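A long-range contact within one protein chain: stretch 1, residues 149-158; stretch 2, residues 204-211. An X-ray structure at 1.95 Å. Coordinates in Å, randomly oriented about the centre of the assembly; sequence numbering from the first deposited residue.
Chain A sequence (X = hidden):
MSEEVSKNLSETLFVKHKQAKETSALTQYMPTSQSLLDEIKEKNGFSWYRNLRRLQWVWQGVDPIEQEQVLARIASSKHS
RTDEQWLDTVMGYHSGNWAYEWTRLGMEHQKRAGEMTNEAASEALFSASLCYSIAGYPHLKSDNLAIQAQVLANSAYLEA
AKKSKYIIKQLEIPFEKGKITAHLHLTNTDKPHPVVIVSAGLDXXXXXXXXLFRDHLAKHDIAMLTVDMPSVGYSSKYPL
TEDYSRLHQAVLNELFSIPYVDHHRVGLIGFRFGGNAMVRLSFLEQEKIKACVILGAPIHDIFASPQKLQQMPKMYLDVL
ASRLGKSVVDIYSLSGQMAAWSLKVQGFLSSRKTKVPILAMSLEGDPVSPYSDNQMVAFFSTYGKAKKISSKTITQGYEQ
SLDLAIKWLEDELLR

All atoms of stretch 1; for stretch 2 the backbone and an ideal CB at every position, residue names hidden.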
# COMPACT_ATOMS: atom_id res chain seq x y z
N ALA A 149 9.73 -10.04 -9.04
CA ALA A 149 10.14 -8.96 -8.13
C ALA A 149 9.50 -9.11 -6.74
O ALA A 149 10.15 -8.90 -5.72
CB ALA A 149 9.75 -7.62 -8.72
N GLN A 150 8.22 -9.46 -6.74
CA GLN A 150 7.45 -9.65 -5.51
C GLN A 150 7.95 -10.87 -4.72
O GLN A 150 7.87 -10.92 -3.50
CB GLN A 150 5.97 -9.81 -5.87
CG GLN A 150 5.00 -9.66 -4.71
CD GLN A 150 3.54 -9.74 -5.13
OE1 GLN A 150 2.73 -10.37 -4.46
NE2 GLN A 150 3.20 -9.10 -6.25
N VAL A 151 8.49 -11.86 -5.44
CA VAL A 151 9.08 -13.02 -4.77
C VAL A 151 10.35 -12.58 -4.05
O VAL A 151 10.58 -12.95 -2.90
CB VAL A 151 9.40 -14.16 -5.78
CG1 VAL A 151 10.36 -15.18 -5.16
CG2 VAL A 151 8.11 -14.84 -6.26
N LEU A 152 11.14 -11.75 -4.71
CA LEU A 152 12.41 -11.28 -4.15
C LEU A 152 12.16 -10.33 -2.99
O LEU A 152 12.90 -10.33 -2.00
CB LEU A 152 13.25 -10.58 -5.23
CG LEU A 152 13.85 -11.51 -6.28
CD1 LEU A 152 14.55 -10.71 -7.36
CD2 LEU A 152 14.80 -12.50 -5.64
N ALA A 153 11.12 -9.51 -3.15
CA ALA A 153 10.73 -8.59 -2.11
C ALA A 153 10.44 -9.40 -0.85
O ALA A 153 10.97 -9.09 0.21
CB ALA A 153 9.49 -7.80 -2.53
N ASN A 154 9.63 -10.44 -0.99
CA ASN A 154 9.26 -11.29 0.14
C ASN A 154 10.43 -12.06 0.74
O ASN A 154 10.59 -12.11 1.96
CB ASN A 154 8.11 -12.24 -0.22
CG ASN A 154 6.75 -11.54 -0.26
OD1 ASN A 154 6.41 -10.77 0.64
ND2 ASN A 154 5.97 -11.81 -1.31
N SER A 155 11.28 -12.67 -0.09
CA SER A 155 12.42 -13.40 0.47
C SER A 155 13.40 -12.42 1.16
O SER A 155 13.95 -12.73 2.21
CB SER A 155 13.11 -14.30 -0.57
OG SER A 155 13.67 -13.56 -1.63
N ALA A 156 13.57 -11.23 0.62
CA ALA A 156 14.47 -10.28 1.24
C ALA A 156 13.94 -9.79 2.60
O ALA A 156 14.72 -9.56 3.53
CB ALA A 156 14.78 -9.11 0.29
N TYR A 157 12.62 -9.61 2.71
CA TYR A 157 12.02 -9.16 3.96
C TYR A 157 12.25 -10.16 5.09
O TYR A 157 12.57 -9.78 6.22
CB TYR A 157 10.52 -8.94 3.79
CG TYR A 157 9.91 -7.97 4.78
CD1 TYR A 157 9.96 -6.59 4.56
CD2 TYR A 157 9.26 -8.42 5.93
CE1 TYR A 157 9.40 -5.70 5.44
CE2 TYR A 157 8.69 -7.53 6.83
CZ TYR A 157 8.77 -6.17 6.58
OH TYR A 157 8.21 -5.27 7.46
N LEU A 158 12.05 -11.44 4.81
CA LEU A 158 12.21 -12.46 5.84
C LEU A 158 13.67 -12.59 6.25
O LEU A 158 13.98 -12.74 7.43
CB LEU A 158 11.60 -13.80 5.40
CG LEU A 158 10.13 -13.72 4.98
CD1 LEU A 158 9.62 -15.07 4.49
CD2 LEU A 158 9.25 -13.21 6.12
N UNK A 204 0.50 -1.20 -3.09
CA UNK A 204 1.59 -1.43 -2.16
C UNK A 204 1.60 -2.90 -1.76
O UNK A 204 0.62 -3.61 -1.99
CB UNK A 204 1.46 -0.53 -0.93
N UNK A 205 2.69 -3.35 -1.17
CA UNK A 205 2.74 -4.68 -0.56
C UNK A 205 2.86 -4.46 0.95
O UNK A 205 3.36 -3.42 1.39
CB UNK A 205 3.90 -5.52 -1.10
N UNK A 206 2.45 -5.45 1.73
CA UNK A 206 2.45 -5.30 3.19
C UNK A 206 3.85 -5.15 3.77
O UNK A 206 4.03 -4.69 4.91
CB UNK A 206 1.76 -6.50 3.84
N UNK A 207 4.84 -5.52 2.97
CA UNK A 207 6.24 -5.46 3.37
C UNK A 207 6.85 -4.07 3.09
O UNK A 207 8.05 -3.88 3.24
CB UNK A 207 7.04 -6.54 2.64
N UNK A 208 6.03 -3.10 2.69
CA UNK A 208 6.54 -1.77 2.32
C UNK A 208 6.52 -0.77 3.48
O UNK A 208 6.69 0.42 3.26
CB UNK A 208 5.72 -1.21 1.16
N UNK A 209 6.34 -1.25 4.71
CA UNK A 209 6.12 -0.34 5.85
C UNK A 209 7.02 -0.60 7.05
O UNK A 209 6.68 -0.24 8.18
CB UNK A 209 4.66 -0.44 6.30
N UNK A 210 8.17 -1.23 6.79
CA UNK A 210 9.16 -1.50 7.82
C UNK A 210 9.54 -0.27 8.65
O UNK A 210 9.69 -0.38 9.86
CB UNK A 210 10.42 -2.08 7.17
N UNK A 211 9.68 0.89 8.02
CA UNK A 211 10.06 2.09 8.76
C UNK A 211 8.94 2.64 9.65
O UNK A 211 9.18 3.41 10.58
CB UNK A 211 10.50 3.17 7.78

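Stretch 1 is a helix. Gln150, Ala153, Asn154 and Tyr157 lie on its side nearest stretch 2.

Position 204 has an extended backbone (phi/psi -111/165) and is out of reach of the helix. Stretch 1 sets no demand here, so many side chains would suit. The residue is Ser204, and it makes no contact across the stretches.

Position 205 is also extended, and its CA-to-CB bond points toward the helix. Nothing of stretch 1 lies within 5.5 Å of the ideal CB, so there is room for a side chain of some length. The methyl of Ala153 and the aliphatic part of Gln150 favour an apolar one, such as leucine, isoleucine or methionine. The residue is Leu205, with chi1 m and chi2 t. Its CD1 lies 4.2 Å from Ala153 CB, and its CD2 packs 3.8 Å from Gln150 CD.

Position 206 points sideways, and stretch 1 leaves its choice open. Gln206 is found, and its side chain bonds elsewhere in the structure.

Position 207 is the most constrained. CA-to-CB points toward the helix, and the ideal CB is only 3.5 Å from Tyr157 CD1, with Asn154 OD1 4.7 Å away. A small or short branched side chain fits over the ring: alanine, serine, threonine or valine. A hydroxyl could also address the polar end of Asn154. Thr207 does both. Its CG2 sits over the Tyr157 face, 3.6 Å from the ring centroid, in a CH-pi contact. With chi1 p, OG1 shares water 1 with Asn154: Thr207 OG1 is 2.8 Å from the water O, and Asn154 OD1 accepts from that O at 2.5 Å.

Position 208 points away from the helix, so stretch 1 does not select its side chain. The free backbone N of 205 would reward an acceptor. Asp208 supplies it: Leu205 N donates to Asp208 OD2 at 3.0 Å, nearly straight.

Position 209 points sideways, just before a helix. Serine, threonine, asparagine or aspartate often cap there, but the residue is Met209. Its backbone N donates to water 2 (N to water O, 2.9 Å), which also hydrogen-bonds Tyr157 OH (water O to OH, 2.8 Å).

Position 210 begins that helix and points toward Tyr157 OH, 3.9 Å from the ideal CB. Many side chains could pass beside the hydroxyl. Trp210 has its CB 4.1 Å from Tyr157 CE1, and Tyr157 OH lies at its ring edge.

Position 211 is out of reach. Arg211 touches a crystal neighbour instead.

Stretch 2 (204-211) SLQTDMWR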
# COMPACT_ATOMS: atom_id res chain seq x y z
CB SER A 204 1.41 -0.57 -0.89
OG SER A 204 1.73 0.80 -1.13
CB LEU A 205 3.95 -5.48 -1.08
CG LEU A 205 4.21 -5.66 -2.58
CD1 LEU A 205 5.53 -6.39 -2.77
CD2 LEU A 205 3.09 -6.42 -3.30
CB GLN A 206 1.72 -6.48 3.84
CG GLN A 206 2.36 -7.83 3.63
CD GLN A 206 1.69 -8.88 4.48
OE1 GLN A 206 1.98 -8.99 5.66
NE2 GLN A 206 0.76 -9.63 3.91
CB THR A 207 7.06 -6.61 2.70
OG1 THR A 207 6.72 -6.70 1.32
CG2 THR A 207 6.76 -7.96 3.35
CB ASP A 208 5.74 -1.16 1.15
CG ASP A 208 5.86 -1.96 -0.14
OD1 ASP A 208 6.68 -2.90 -0.19
OD2 ASP A 208 5.13 -1.64 -1.11
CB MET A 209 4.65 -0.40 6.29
CG MET A 209 3.69 0.10 5.23
SD MET A 209 1.96 -0.31 5.55
CE MET A 209 1.98 -2.11 5.43
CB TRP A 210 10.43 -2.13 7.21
CG TRP A 210 11.55 -2.12 8.18
CD1 TRP A 210 12.68 -1.35 8.14
CD2 TRP A 210 11.64 -2.90 9.38
NE1 TRP A 210 13.47 -1.62 9.23
CE2 TRP A 210 12.86 -2.56 10.01
CE3 TRP A 210 10.82 -3.86 9.97
CZ2 TRP A 210 13.27 -3.14 11.20
CZ3 TRP A 210 11.23 -4.44 11.17
CH2 TRP A 210 12.44 -4.08 11.77
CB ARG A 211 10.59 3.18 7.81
CG ARG A 211 11.80 2.72 7.01
CD ARG A 211 12.89 3.79 6.91
NE ARG A 211 14.15 3.21 6.41
CZ ARG A 211 15.26 3.90 6.15
NH1 ARG A 211 15.29 5.22 6.33
NH2 ARG A 211 16.35 3.27 5.70
O HOH W 1 4.90 -8.72 0.65
O HOH W 2 6.18 -3.61 6.47
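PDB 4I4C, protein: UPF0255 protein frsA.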